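Local coordinates for beta-galactosidase (Bacteroides thetaiotaomicron, PDB 5MUJ), which probably hydrolyses glycosidic bonds in side chain B of the plant pectin rhamnogalacturonan II, acting as an arabinofuranosidase, at residues Arg145-Tyr150 and Leu169-Gly174. Residues are numbered along the deposited sequence; the frame is centred on the assembly and turned at random.
Sequences RHWMTY and LASTKG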
ATOM      1  N   ARG A 145       5.351 -13.908 -16.707  1.00 16.31           N
ATOM      2  CA  ARG A 145       4.293 -12.961 -16.416  1.00 16.11           C
ATOM      3  C   ARG A 145       4.715 -11.977 -15.343  1.00 15.26           C
ATOM      4  O   ARG A 145       5.579 -12.288 -14.522  1.00 17.44           O
ATOM      5  CB  ARG A 145       3.048 -13.678 -15.905  1.00 17.23           C
ATOM      6  CG  ARG A 145       2.546 -14.783 -16.811  1.00 18.82           C
ATOM      7  CD  ARG A 145       1.201 -15.336 -16.336  1.00 20.92           C
ATOM      8  NE  ARG A 145       0.380 -15.732 -17.475  1.00 27.10           N
ATOM      9  CZ  ARG A 145      -0.731 -15.132 -17.917  1.00 24.10           C
ATOM     10  NH1 ARG A 145      -1.317 -15.636 -18.993  1.00 25.63           N
ATOM     11  NH2 ARG A 145      -1.290 -14.080 -17.309  1.00 19.11           N
ATOM     12  N   HIS A 146       4.073 -10.809 -15.351  1.00 15.66           N
ATOM     13  CA  HIS A 146       4.068  -9.898 -14.201  1.00 14.10           C
ATOM     14  C   HIS A 146       2.829 -10.183 -13.368  1.00 13.56           C
ATOM     15  O   HIS A 146       1.802 -10.653 -13.883  1.00 15.14           O
ATOM     16  CB  HIS A 146       4.098  -8.434 -14.639  1.00 13.62           C
ATOM     17  CG  HIS A 146       5.382  -8.031 -15.296  1.00 14.87           C
ATOM     18  ND1 HIS A 146       6.471  -7.609 -14.578  1.00 17.70           N
ATOM     19  CD2 HIS A 146       5.753  -7.991 -16.598  1.00 15.49           C
ATOM     20  CE1 HIS A 146       7.456  -7.307 -15.402  1.00 15.01           C
ATOM     21  NE2 HIS A 146       7.054  -7.554 -16.635  1.00 19.07           N
ATOM     22  N   TRP A 147       2.957  -9.951 -12.070  1.00 11.46           N
ATOM     23  CA  TRP A 147       1.920 -10.365 -11.095  1.00 11.65           C
ATOM     24  C   TRP A 147       1.472  -9.187 -10.243  1.00 11.63           C
ATOM     25  O   TRP A 147       2.164  -8.176 -10.142  1.00 11.51           O
ATOM     26  CB  TRP A 147       2.462 -11.484 -10.220  1.00 13.47           C
ATOM     27  CG  TRP A 147       2.836 -12.667 -10.986  1.00 13.47           C
ATOM     28  CD1 TRP A 147       4.004 -12.887 -11.669  1.00 14.44           C
ATOM     29  CD2 TRP A 147       2.036 -13.818 -11.179  1.00 15.40           C
ATOM     30  NE1 TRP A 147       3.966 -14.114 -12.285  1.00 15.88           N
ATOM     31  CE2 TRP A 147       2.769 -14.709 -11.990  1.00 16.63           C
ATOM     32  CE3 TRP A 147       0.763 -14.180 -10.755  1.00 13.52           C
ATOM     33  CZ2 TRP A 147       2.270 -15.951 -12.370  1.00 17.07           C
ATOM     34  CZ3 TRP A 147       0.262 -15.432 -11.131  1.00 14.54           C
ATOM     35  CH2 TRP A 147       1.021 -16.298 -11.927  1.00 15.15           C
HETATM   36  N   MSE A 148       0.303  -9.335  -9.646  1.00 10.85           N
HETATM   37  CA  MSE A 148      -0.343  -8.315  -8.823  1.00 13.29           C
HETATM   38  C   MSE A 148      -1.270  -8.998  -7.858  1.00 14.17           C
HETATM   39  O   MSE A 148      -1.895  -9.996  -8.214  1.00 15.57           O
HETATM   40  CB  MSE A 148      -1.146  -7.429  -9.761  1.00 13.86           C
HETATM   41  CG  MSE A 148      -2.020  -6.384  -9.096  1.00 17.68           C
HETATM   42 SE   MSE A 148      -3.157  -5.505 -10.422  1.00 28.85          SE
HETATM   43  CE  MSE A 148      -2.029  -3.921 -10.307  1.00 28.21           C
ATOM     44  N   THR A 149      -1.349  -8.499  -6.639  1.00 12.76           N
ATOM     45  CA  THR A 149      -2.416  -8.889  -5.724  1.00 12.32           C
ATOM     46  C   THR A 149      -3.340  -7.718  -5.548  1.00 11.79           C
ATOM     47  O   THR A 149      -2.989  -6.592  -5.810  1.00 13.69           O
ATOM     48  CB  THR A 149      -1.927  -9.351  -4.345  1.00 13.45           C
ATOM     49  OG1 THR A 149      -1.232  -8.269  -3.705  1.00 16.26           O
ATOM     50  CG2 THR A 149      -1.045 -10.600  -4.489  1.00 13.36           C
ATOM     51  N   TYR A 150      -4.537  -7.985  -5.052  1.00 10.81           N
ATOM     52  CA  TYR A 150      -5.571  -6.963  -4.938  1.00 11.09           C
ATOM     53  C   TYR A 150      -6.596  -7.168  -3.812  1.00 10.99           C
ATOM     54  O   TYR A 150      -6.826  -8.315  -3.309  1.00 13.32           O
ATOM     55  CB  TYR A 150      -6.262  -6.726  -6.292  1.00 11.48           C
ATOM     56  CG  TYR A 150      -7.072  -7.880  -6.857  1.00 10.48           C
ATOM     57  CD1 TYR A 150      -8.441  -8.005  -6.589  1.00  9.88           C
ATOM     58  CD2 TYR A 150      -6.497  -8.796  -7.718  1.00 10.53           C
ATOM     59  CE1 TYR A 150      -9.196  -9.039  -7.155  1.00 11.69           C
ATOM     60  CE2 TYR A 150      -7.240  -9.841  -8.288  1.00 10.09           C
ATOM     61  CZ  TYR A 150      -8.585  -9.955  -8.016  1.00 11.87           C
ATOM     62  OH  TYR A 150      -9.280 -11.001  -8.623  1.00 13.98           O
ATOM     63  N   LEU A 169      -5.620 -12.435  -6.811  1.00 12.27           N
ATOM     64  CA  LEU A 169      -4.382 -12.589  -7.567  1.00 11.15           C
ATOM     65  C   LEU A 169      -4.657 -12.253  -9.031  1.00 12.41           C
ATOM     66  O   LEU A 169      -5.646 -12.738  -9.600  1.00 13.64           O
ATOM     67  CB  LEU A 169      -3.878 -14.034  -7.519  1.00 12.05           C
ATOM     68  CG  LEU A 169      -2.550 -14.321  -8.244  1.00 14.82           C
ATOM     69  CD1 LEU A 169      -1.370 -13.575  -7.619  1.00 14.96           C
ATOM     70  CD2 LEU A 169      -2.292 -15.831  -8.276  1.00 16.31           C
ATOM     71  N   ALA A 170      -3.793 -11.423  -9.607  1.00 13.17           N
ATOM     72  CA  ALA A 170      -3.843 -11.079 -11.021  1.00 12.72           C
ATOM     73  C   ALA A 170      -2.499 -11.199 -11.640  1.00 12.50           C
ATOM     74  O   ALA A 170      -1.480 -11.183 -10.955  1.00 14.64           O
ATOM     75  CB  ALA A 170      -4.401  -9.693 -11.228  1.00 12.90           C
ATOM     76  N   SER A 171      -2.501 -11.270 -12.972  1.00 13.73           N
ATOM     77  CA  SER A 171      -1.273 -11.360 -13.718  1.00 14.46           C
ATOM     78  C   SER A 171      -1.470 -10.912 -15.149  1.00 14.72           C
ATOM     79  O   SER A 171      -2.590 -10.792 -15.617  1.00 15.18           O
ATOM     80  CB  SER A 171      -0.734 -12.780 -13.690  1.00 16.64           C
ATOM     81  OG  SER A 171      -1.530 -13.664 -14.462  1.00 18.16           O
ATOM     82  N   THR A 172      -0.360 -10.636 -15.817  1.00 14.66           N
ATOM     83  CA  THR A 172      -0.423 -10.272 -17.244  1.00 14.81           C
ATOM     84  C   THR A 172       0.838 -10.689 -17.990  1.00 13.51           C
ATOM     85  O   THR A 172       1.927 -10.696 -17.416  1.00 15.14           O
ATOM     86  CB  THR A 172      -0.661  -8.761 -17.457  1.00 13.67           C
ATOM     87  OG1 THR A 172      -0.972  -8.490 -18.839  1.00 13.52           O
ATOM     88  CG2 THR A 172       0.557  -7.930 -17.000  1.00 12.50           C
ATOM     89  N   LYS A 173       0.656 -11.083 -19.254  1.00 16.27           N
ATOM     90  CA  LYS A 173       1.755 -11.276 -20.186  1.00 17.22           C
ATOM     91  C   LYS A 173       1.958 -10.002 -21.036  1.00 15.00           C
ATOM     92  O   LYS A 173       2.842  -9.951 -21.907  1.00 21.44           O
ATOM     93  CB  LYS A 173       1.511 -12.499 -21.075  1.00 21.29           C
ATOM     94  CG  LYS A 173       1.862 -13.803 -20.372  1.00 26.95           C
ATOM     95  CD  LYS A 173       1.908 -14.995 -21.320  1.00 33.00           C
ATOM     96  CE  LYS A 173       2.395 -16.255 -20.623  1.00 36.05           C
ATOM     97  NZ  LYS A 173       3.849 -16.224 -20.283  1.00 40.36           N
ATOM     98  N   GLY A 174       1.121  -8.994 -20.800  1.00 15.33           N
ATOM     99  CA  GLY A 174       1.196  -7.741 -21.569  1.00 14.26           C
ATOM    100  C   GLY A 174       2.276  -6.783 -21.137  1.00 15.11           C
ATOM    101  O   GLY A 174       3.030  -7.034 -20.188  1.00 17.17           O
TER
HETATM  102  O   HOH W   1      -8.227 -13.804  -7.280  1.00 20.72           O
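H146 and T172 exchange two backbone hydrogen bonds, H146 N to T172 O at 3.0 Å and T172 N back to H146 O. M148 and A170 repeat the pattern two residues along, and here A170 N to M148 O is the straighter bond, 168° at the hydrogen; the return bond, from M148 N, reaches A170 O from above its carbonyl plane. Between them W147 and S171 form a non-hydrogen-bonded pair, with S171 CA 3.2 Å from H146 O in a CA-H...O contact.

These are the two middle strands, 146-153 and 166-172, of a four-stranded antiparallel sheet, one of five such sheets in a chain built like a five-bladed beta-propeller; strands 121-126 and 183-184 flank them.

On the sheet face carrying W147, S171 and L169, carbon atoms meet round the indole. S171 CB sits over the six-membered ring of W147, 3.9 Å from its centroid, a CH-pi contact offset toward the rim, while L169 CD1 comes within 3.8 Å of W147 CE3. On the other face M148 CB meets A170 CB, and M148, modelled as selenomethionine, runs on to L110 and W182. Y150, CG wedged between its own N and carbonyl carbon (chi1 66°), brings CE2 to 3.4 Å from L169 N; a water bridges that N to Y150 OH, which also bonds D118.

At the R145-K173 end the guanidinium carries the contact. R145 NH2 donates to S171 OG, on the indole's face (2.9 Å, bent to 132°), and forms a salt bridge with E183. K173 CG lies over one guanidinium face, the two side chains crossing at about a right angle.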